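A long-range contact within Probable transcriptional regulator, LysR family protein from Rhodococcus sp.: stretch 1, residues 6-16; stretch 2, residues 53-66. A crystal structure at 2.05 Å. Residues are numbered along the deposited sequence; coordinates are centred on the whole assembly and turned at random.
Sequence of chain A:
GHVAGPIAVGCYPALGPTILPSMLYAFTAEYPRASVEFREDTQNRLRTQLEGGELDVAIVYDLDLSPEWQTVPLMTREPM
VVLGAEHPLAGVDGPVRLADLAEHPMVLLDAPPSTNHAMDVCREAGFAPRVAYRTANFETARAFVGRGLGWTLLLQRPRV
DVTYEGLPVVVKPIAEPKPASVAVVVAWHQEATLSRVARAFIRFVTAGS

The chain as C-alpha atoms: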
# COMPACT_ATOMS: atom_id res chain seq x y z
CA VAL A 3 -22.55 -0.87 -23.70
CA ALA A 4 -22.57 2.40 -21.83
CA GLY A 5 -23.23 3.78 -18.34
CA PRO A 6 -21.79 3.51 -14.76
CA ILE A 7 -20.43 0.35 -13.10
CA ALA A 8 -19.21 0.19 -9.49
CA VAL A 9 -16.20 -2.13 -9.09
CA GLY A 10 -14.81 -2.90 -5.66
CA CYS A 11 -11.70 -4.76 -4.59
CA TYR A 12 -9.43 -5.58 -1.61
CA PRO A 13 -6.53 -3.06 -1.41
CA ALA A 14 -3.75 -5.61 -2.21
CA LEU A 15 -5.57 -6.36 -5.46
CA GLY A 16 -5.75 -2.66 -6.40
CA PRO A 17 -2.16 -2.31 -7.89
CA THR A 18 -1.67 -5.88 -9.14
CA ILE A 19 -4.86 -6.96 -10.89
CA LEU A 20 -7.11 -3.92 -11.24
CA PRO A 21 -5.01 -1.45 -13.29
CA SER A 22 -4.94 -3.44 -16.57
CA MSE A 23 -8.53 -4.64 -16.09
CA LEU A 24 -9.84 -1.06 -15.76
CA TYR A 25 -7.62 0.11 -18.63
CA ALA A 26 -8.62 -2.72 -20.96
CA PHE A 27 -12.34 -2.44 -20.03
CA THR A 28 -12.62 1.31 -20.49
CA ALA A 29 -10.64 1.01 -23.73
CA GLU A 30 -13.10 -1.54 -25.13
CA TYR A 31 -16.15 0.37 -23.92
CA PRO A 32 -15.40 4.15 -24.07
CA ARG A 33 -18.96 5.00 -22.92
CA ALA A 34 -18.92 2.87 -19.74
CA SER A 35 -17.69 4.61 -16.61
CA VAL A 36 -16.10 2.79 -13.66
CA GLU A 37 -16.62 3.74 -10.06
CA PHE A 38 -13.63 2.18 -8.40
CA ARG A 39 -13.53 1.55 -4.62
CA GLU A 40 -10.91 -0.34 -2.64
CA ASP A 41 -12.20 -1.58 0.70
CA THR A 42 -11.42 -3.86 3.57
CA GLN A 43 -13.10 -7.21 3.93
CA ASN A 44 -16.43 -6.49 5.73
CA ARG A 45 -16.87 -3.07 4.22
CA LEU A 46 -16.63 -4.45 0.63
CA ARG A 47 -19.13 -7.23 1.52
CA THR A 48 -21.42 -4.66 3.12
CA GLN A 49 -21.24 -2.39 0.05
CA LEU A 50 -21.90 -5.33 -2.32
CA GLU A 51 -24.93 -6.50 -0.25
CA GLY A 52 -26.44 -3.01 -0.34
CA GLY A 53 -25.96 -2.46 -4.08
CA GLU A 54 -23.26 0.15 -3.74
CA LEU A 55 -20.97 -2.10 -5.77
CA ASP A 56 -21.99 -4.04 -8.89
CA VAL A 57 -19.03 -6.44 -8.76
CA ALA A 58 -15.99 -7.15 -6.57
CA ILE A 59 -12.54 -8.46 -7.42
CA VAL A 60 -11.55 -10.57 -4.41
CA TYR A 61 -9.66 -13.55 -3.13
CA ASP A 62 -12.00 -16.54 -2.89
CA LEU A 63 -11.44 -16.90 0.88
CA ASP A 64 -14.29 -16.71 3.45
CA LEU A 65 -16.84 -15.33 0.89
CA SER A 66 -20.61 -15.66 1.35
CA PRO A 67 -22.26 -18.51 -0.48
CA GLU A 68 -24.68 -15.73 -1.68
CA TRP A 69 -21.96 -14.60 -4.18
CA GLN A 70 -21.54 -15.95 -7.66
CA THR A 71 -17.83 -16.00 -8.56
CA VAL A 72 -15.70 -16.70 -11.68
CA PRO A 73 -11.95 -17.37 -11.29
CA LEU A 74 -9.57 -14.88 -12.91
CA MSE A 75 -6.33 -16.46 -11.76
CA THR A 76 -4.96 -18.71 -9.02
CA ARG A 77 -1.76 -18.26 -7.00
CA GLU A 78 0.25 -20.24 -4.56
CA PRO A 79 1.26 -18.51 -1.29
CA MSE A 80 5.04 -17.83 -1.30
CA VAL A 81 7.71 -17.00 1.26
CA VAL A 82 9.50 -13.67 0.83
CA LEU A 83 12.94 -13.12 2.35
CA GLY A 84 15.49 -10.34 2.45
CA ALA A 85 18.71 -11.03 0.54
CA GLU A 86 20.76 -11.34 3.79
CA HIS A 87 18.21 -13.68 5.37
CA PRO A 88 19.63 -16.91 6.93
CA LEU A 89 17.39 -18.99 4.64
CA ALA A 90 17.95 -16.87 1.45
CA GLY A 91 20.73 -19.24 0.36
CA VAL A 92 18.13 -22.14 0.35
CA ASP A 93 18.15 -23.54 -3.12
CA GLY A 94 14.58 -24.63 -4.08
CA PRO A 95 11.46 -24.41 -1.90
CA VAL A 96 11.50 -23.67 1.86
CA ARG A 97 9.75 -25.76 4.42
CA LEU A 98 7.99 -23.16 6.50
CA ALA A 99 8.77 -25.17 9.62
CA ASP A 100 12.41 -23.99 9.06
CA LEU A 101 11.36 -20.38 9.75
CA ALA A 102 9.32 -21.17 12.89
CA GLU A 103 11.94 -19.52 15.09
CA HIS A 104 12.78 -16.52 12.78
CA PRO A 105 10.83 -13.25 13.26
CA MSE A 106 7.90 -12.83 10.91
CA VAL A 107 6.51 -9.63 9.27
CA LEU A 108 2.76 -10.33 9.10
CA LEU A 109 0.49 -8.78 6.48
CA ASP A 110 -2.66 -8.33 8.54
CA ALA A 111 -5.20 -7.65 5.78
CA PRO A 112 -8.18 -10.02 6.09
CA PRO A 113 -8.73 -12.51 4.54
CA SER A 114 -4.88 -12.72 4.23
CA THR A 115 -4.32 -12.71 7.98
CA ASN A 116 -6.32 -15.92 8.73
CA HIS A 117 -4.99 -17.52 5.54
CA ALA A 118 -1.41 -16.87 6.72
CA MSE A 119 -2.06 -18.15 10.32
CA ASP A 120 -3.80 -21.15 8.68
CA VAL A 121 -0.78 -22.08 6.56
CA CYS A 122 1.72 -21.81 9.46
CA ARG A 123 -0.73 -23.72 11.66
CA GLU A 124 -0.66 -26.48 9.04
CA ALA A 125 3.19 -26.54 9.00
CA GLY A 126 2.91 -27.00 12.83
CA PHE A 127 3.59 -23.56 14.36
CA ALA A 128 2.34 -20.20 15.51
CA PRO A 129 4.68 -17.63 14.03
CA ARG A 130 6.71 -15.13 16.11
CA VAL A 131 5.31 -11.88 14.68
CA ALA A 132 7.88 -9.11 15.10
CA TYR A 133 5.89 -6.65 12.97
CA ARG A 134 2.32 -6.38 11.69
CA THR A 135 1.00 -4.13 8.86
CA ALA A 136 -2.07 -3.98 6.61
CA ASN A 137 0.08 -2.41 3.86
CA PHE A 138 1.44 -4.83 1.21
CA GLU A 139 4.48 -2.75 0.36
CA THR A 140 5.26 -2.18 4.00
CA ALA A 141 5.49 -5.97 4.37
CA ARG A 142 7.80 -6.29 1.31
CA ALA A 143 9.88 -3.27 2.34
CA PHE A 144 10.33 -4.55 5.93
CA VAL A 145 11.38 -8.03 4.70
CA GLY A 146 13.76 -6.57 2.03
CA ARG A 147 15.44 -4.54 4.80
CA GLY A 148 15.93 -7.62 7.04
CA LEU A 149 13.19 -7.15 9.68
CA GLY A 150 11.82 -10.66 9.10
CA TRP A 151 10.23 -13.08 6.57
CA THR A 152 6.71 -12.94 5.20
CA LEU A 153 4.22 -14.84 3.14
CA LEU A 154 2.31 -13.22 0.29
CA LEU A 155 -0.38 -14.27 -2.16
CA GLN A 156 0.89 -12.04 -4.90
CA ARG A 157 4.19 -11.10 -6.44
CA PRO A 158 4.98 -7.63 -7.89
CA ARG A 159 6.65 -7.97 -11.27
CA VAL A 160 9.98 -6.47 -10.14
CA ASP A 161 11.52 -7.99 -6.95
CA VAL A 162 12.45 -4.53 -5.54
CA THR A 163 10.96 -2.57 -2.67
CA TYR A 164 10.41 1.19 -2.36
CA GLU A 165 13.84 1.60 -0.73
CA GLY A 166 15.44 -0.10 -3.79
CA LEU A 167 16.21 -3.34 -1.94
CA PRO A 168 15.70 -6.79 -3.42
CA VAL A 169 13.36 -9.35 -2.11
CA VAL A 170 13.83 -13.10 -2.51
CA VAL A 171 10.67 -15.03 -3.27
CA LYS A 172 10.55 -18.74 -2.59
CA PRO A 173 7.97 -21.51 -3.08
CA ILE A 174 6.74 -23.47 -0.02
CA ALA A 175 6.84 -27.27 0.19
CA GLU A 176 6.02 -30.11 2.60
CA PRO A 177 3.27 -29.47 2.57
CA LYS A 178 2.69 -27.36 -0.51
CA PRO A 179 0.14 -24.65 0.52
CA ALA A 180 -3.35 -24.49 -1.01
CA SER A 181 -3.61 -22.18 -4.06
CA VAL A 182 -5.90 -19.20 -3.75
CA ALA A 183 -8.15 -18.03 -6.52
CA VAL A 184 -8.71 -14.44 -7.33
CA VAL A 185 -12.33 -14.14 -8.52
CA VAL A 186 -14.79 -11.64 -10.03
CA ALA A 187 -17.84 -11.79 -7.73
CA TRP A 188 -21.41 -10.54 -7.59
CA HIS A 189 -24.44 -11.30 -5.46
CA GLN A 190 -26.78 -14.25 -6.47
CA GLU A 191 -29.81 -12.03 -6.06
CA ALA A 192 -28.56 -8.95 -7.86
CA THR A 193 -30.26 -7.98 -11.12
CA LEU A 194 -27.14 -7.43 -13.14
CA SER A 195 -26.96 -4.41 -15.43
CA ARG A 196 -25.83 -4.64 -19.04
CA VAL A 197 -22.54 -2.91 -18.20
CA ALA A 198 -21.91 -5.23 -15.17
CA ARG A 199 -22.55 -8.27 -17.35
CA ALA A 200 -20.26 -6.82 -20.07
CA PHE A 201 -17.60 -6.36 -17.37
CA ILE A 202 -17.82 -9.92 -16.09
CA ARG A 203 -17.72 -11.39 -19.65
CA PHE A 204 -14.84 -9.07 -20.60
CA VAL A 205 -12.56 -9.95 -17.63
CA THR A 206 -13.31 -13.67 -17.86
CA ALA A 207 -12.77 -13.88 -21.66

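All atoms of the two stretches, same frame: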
# COMPACT_ATOMS: atom_id res chain seq x y z
N PRO A 6 -22.68 3.67 -15.96
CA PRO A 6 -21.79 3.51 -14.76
C PRO A 6 -21.72 2.08 -14.32
O PRO A 6 -22.74 1.40 -14.35
CB PRO A 6 -22.50 4.33 -13.70
CG PRO A 6 -23.98 4.27 -14.11
CD PRO A 6 -23.98 4.25 -15.60
N ILE A 7 -20.54 1.62 -13.85
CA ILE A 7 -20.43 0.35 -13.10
C ILE A 7 -19.59 0.63 -11.88
O ILE A 7 -18.60 1.32 -11.98
CB ILE A 7 -19.84 -0.87 -13.93
CG1 ILE A 7 -19.71 -2.10 -13.06
CG2 ILE A 7 -18.46 -0.54 -14.60
CD1 ILE A 7 -18.96 -3.29 -13.70
N ALA A 8 -20.02 0.13 -10.74
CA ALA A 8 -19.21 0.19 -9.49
C ALA A 8 -18.45 -1.12 -9.24
O ALA A 8 -19.05 -2.19 -9.08
CB ALA A 8 -20.03 0.62 -8.26
N VAL A 9 -17.14 -1.01 -9.28
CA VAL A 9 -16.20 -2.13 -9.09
C VAL A 9 -15.43 -1.99 -7.77
O VAL A 9 -14.72 -0.98 -7.51
CB VAL A 9 -15.19 -2.25 -10.24
CG1 VAL A 9 -14.28 -3.51 -10.03
CG2 VAL A 9 -15.88 -2.29 -11.62
N GLY A 10 -15.57 -2.96 -6.90
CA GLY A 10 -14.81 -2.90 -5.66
C GLY A 10 -13.69 -3.90 -5.70
O GLY A 10 -13.70 -4.85 -6.54
N CYS A 11 -12.72 -3.74 -4.80
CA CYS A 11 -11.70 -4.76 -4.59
C CYS A 11 -11.00 -4.62 -3.25
O CYS A 11 -11.13 -3.57 -2.61
CB CYS A 11 -10.70 -4.77 -5.74
SG CYS A 11 -9.50 -3.48 -5.69
N TYR A 12 -10.27 -5.67 -2.82
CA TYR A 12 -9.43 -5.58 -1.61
C TYR A 12 -8.16 -4.80 -1.98
O TYR A 12 -7.67 -4.91 -3.08
CB TYR A 12 -9.00 -6.97 -1.10
CG TYR A 12 -10.13 -7.87 -0.65
CD1 TYR A 12 -11.35 -7.34 -0.19
CD2 TYR A 12 -9.95 -9.26 -0.64
CE1 TYR A 12 -12.40 -8.20 0.20
CE2 TYR A 12 -10.97 -10.11 -0.26
CZ TYR A 12 -12.18 -9.57 0.19
OH TYR A 12 -13.19 -10.41 0.53
N PRO A 13 -7.65 -3.95 -1.04
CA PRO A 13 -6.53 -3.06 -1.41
C PRO A 13 -5.29 -3.69 -2.07
O PRO A 13 -4.76 -3.09 -2.98
CB PRO A 13 -6.19 -2.32 -0.08
CG PRO A 13 -7.56 -2.33 0.68
CD PRO A 13 -8.11 -3.73 0.34
N ALA A 14 -4.87 -4.88 -1.63
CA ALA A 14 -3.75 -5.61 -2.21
C ALA A 14 -3.97 -6.05 -3.66
O ALA A 14 -3.03 -6.40 -4.37
CB ALA A 14 -3.45 -6.83 -1.35
N LEU A 15 -5.21 -6.03 -4.10
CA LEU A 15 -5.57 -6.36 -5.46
C LEU A 15 -5.59 -5.10 -6.33
O LEU A 15 -5.52 -5.19 -7.56
CB LEU A 15 -6.96 -7.00 -5.44
CG LEU A 15 -7.08 -8.53 -5.52
CD1 LEU A 15 -5.88 -9.28 -5.21
CD2 LEU A 15 -8.30 -9.09 -4.78
N GLY A 16 -5.73 -3.93 -5.69
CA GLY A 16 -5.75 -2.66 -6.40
C GLY A 16 -4.60 -2.39 -7.36
O GLY A 16 -4.85 -1.97 -8.47
N GLY A 53 -25.90 -2.93 -2.72
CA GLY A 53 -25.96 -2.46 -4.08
C GLY A 53 -25.08 -1.27 -4.41
O GLY A 53 -25.27 -0.62 -5.42
N GLU A 54 -24.13 -0.98 -3.54
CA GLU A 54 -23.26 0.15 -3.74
C GLU A 54 -22.17 -0.24 -4.72
O GLU A 54 -21.57 0.64 -5.34
CB GLU A 54 -22.60 0.59 -2.42
CG GLU A 54 -23.53 1.27 -1.43
CD GLU A 54 -22.76 1.69 -0.16
OE1 GLU A 54 -22.92 1.03 0.91
OE2 GLU A 54 -21.97 2.67 -0.23
N LEU A 55 -21.88 -1.53 -4.80
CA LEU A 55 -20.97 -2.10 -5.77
C LEU A 55 -21.77 -3.03 -6.67
O LEU A 55 -22.71 -3.66 -6.20
CB LEU A 55 -19.85 -2.90 -5.10
CG LEU A 55 -18.90 -2.17 -4.15
CD1 LEU A 55 -18.03 -3.24 -3.49
CD2 LEU A 55 -18.08 -1.16 -4.93
N ASP A 56 -21.39 -3.09 -7.95
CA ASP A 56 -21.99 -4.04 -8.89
C ASP A 56 -21.25 -5.38 -8.78
O ASP A 56 -21.87 -6.44 -8.73
CB ASP A 56 -21.90 -3.57 -10.36
CG ASP A 56 -22.82 -2.34 -10.69
OD1 ASP A 56 -23.97 -2.58 -11.08
OD2 ASP A 56 -22.41 -1.15 -10.56
N VAL A 57 -19.92 -5.29 -8.76
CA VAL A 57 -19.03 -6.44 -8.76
C VAL A 57 -17.86 -6.15 -7.83
O VAL A 57 -17.63 -5.01 -7.43
CB VAL A 57 -18.50 -6.82 -10.19
CG1 VAL A 57 -19.65 -7.17 -11.15
CG2 VAL A 57 -17.67 -5.70 -10.80
N ALA A 58 -17.18 -7.22 -7.43
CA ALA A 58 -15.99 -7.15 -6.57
C ALA A 58 -14.92 -8.08 -7.17
O ALA A 58 -15.24 -9.19 -7.70
CB ALA A 58 -16.38 -7.62 -5.15
N ILE A 59 -13.67 -7.64 -7.11
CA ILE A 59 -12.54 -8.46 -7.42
C ILE A 59 -11.92 -8.83 -6.08
O ILE A 59 -11.46 -7.97 -5.34
CB ILE A 59 -11.48 -7.73 -8.25
CG1 ILE A 59 -12.12 -7.13 -9.54
CG2 ILE A 59 -10.29 -8.64 -8.55
CD1 ILE A 59 -12.79 -8.12 -10.44
N VAL A 60 -11.94 -10.13 -5.75
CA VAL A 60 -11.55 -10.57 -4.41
C VAL A 60 -10.80 -11.89 -4.41
O VAL A 60 -10.88 -12.65 -5.37
CB VAL A 60 -12.79 -10.73 -3.44
CG1 VAL A 60 -13.35 -9.40 -3.10
CG2 VAL A 60 -13.88 -11.62 -4.03
N TYR A 61 -10.08 -12.18 -3.33
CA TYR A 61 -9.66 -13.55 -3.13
C TYR A 61 -10.86 -14.40 -2.74
O TYR A 61 -11.69 -14.00 -1.93
CB TYR A 61 -8.61 -13.69 -2.04
CG TYR A 61 -7.38 -12.82 -2.13
CD1 TYR A 61 -6.41 -13.03 -3.10
CD2 TYR A 61 -7.15 -11.83 -1.17
CE1 TYR A 61 -5.24 -12.27 -3.13
CE2 TYR A 61 -6.00 -11.03 -1.22
CZ TYR A 61 -5.04 -11.27 -2.20
OH TYR A 61 -3.88 -10.51 -2.26
N ASP A 62 -10.93 -15.62 -3.27
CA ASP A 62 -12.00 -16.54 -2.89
C ASP A 62 -11.56 -17.23 -1.60
O ASP A 62 -11.09 -18.39 -1.62
CB ASP A 62 -12.22 -17.55 -4.01
CG ASP A 62 -13.40 -18.49 -3.78
OD1 ASP A 62 -14.27 -18.31 -2.88
OD2 ASP A 62 -13.42 -19.47 -4.54
N LEU A 63 -11.64 -16.46 -0.51
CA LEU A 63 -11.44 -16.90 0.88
C LEU A 63 -12.56 -16.29 1.75
O LEU A 63 -12.80 -15.06 1.73
CB LEU A 63 -10.06 -16.45 1.44
CG LEU A 63 -8.81 -16.95 0.74
CD1 LEU A 63 -7.58 -16.25 1.19
CD2 LEU A 63 -8.66 -18.46 0.93
N ASP A 64 -13.27 -17.16 2.47
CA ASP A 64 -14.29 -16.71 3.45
C ASP A 64 -15.44 -15.86 2.82
O ASP A 64 -15.93 -14.93 3.44
CB ASP A 64 -13.62 -15.92 4.63
CG ASP A 64 -12.39 -16.66 5.30
OD1 ASP A 64 -12.47 -17.87 5.51
OD2 ASP A 64 -11.36 -15.99 5.68
N LEU A 65 -15.84 -16.15 1.58
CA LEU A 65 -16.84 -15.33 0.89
C LEU A 65 -18.22 -15.87 1.25
O LEU A 65 -18.34 -17.04 1.53
CB LEU A 65 -16.60 -15.39 -0.64
CG LEU A 65 -15.26 -14.89 -1.19
CD1 LEU A 65 -15.23 -14.97 -2.72
CD2 LEU A 65 -14.91 -13.47 -0.70
N SER A 66 -19.28 -15.06 1.23
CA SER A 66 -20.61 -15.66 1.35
C SER A 66 -20.89 -16.61 0.21
O SER A 66 -20.52 -16.36 -0.94
CB SER A 66 -21.77 -14.67 1.35
OG SER A 66 -21.28 -13.38 1.10
O HOH W 1 -24.36 -0.80 -13.19

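Two parallel β-strands, distant in sequence, pair side by side: residues 6-11 of the first stretch and the strand that begins at Val57 in the second. Their N-to-C directions differ by 16°, their axes approach to 4.5 Å, and the two stretches together bury 778 Å² against each other. The register sets Val9 beside Val57, Gly10 beside Ala58 and Cys11 beside Ile59, with CA-CA distances of 5.2, 4.5 and 4.7 Å.

The backbone ladder has the staggered pattern of parallel pairing, in which one residue reaches two neighbours on the other strand. Val57 N donates to Ala8 O (3.2 Å), Gly10 N donates to Val57 O (3.0 Å), and Ile59 N donates to Gly10 O (2.8 Å), all three close to linear. Between these rungs the strands come near enough for CA-H...O contacts, Ala58 CA to Gly10 O at 3.2 Å and Cys11 CA to Ile59 O at 3.3 Å. Beyond Cys11 the first stretch leaves the strand and turns, closed by a bond from Leu15 N to Tyr12 O (2.9 Å).

At the start of the ladder Asp56 extends the pairing with both backbone and side chain. Asp56 N donates to Ala8 O (2.7 Å), so that this carbonyl accepts from two successive amides, while Asp56 OD2 accepts a hydrogen bond from Ala8 N at 2.7 Å, almost straight at 176°. The carboxylate thus fills the place that a backbone carbonyl would hold in a continued strand. Water 1 adds a bridge, donating to Pro6 O (3.0 Å) and to Asp56 OD1 (2.8 Å). Ala8 points toward the second stretch, and its small CB packs 3.3 Å from Glu54 O.

Leu55 lies just before the paired strand, yet the end of its side chain comes nearer to the first stretch: CD2 is 3.7 Å from Gly10 N and 4.2 Å from Ala8 CB. Gly10 leaves the room this leucine uses, since an ideal CB there would sit 2.5 Å from Leu55 CD1, a clash.

Val9, Cys11, Val57 and Ile59 share one face of the sheet and make an apolar row. Val9 CG2 meets Val57 CG2 at 3.9 Å, Val9 CG1 lies 4.2 Å from Ile59 CG1, and Cys11 CB is 4.0 Å from Ile59 CB. Ile7 joins through CD1, 4.0 Å from Val57 CG2.

Past the ladder, Tyr12, Leu15, Val60 and Tyr61 carry the contact. Val60 CG1 sits over a face of the Tyr12 ring, 3.7 Å from its centroid and 19° off the normal, a CH-pi contact. Tyr12 also reaches Tyr61, CD2 to CD2 at 3.8 Å, and its OH lies 3.7 Å from Leu65 CD2. Leu15, with chi1 at -100° between the usual wells, places CD2 3.4 Å from Ile59 O and CD1 3.7 Å from Tyr61 CZ. Tyr61 OH, 3.8 Å from Ala14 CB, is hydrogen-bonded elsewhere in the structure.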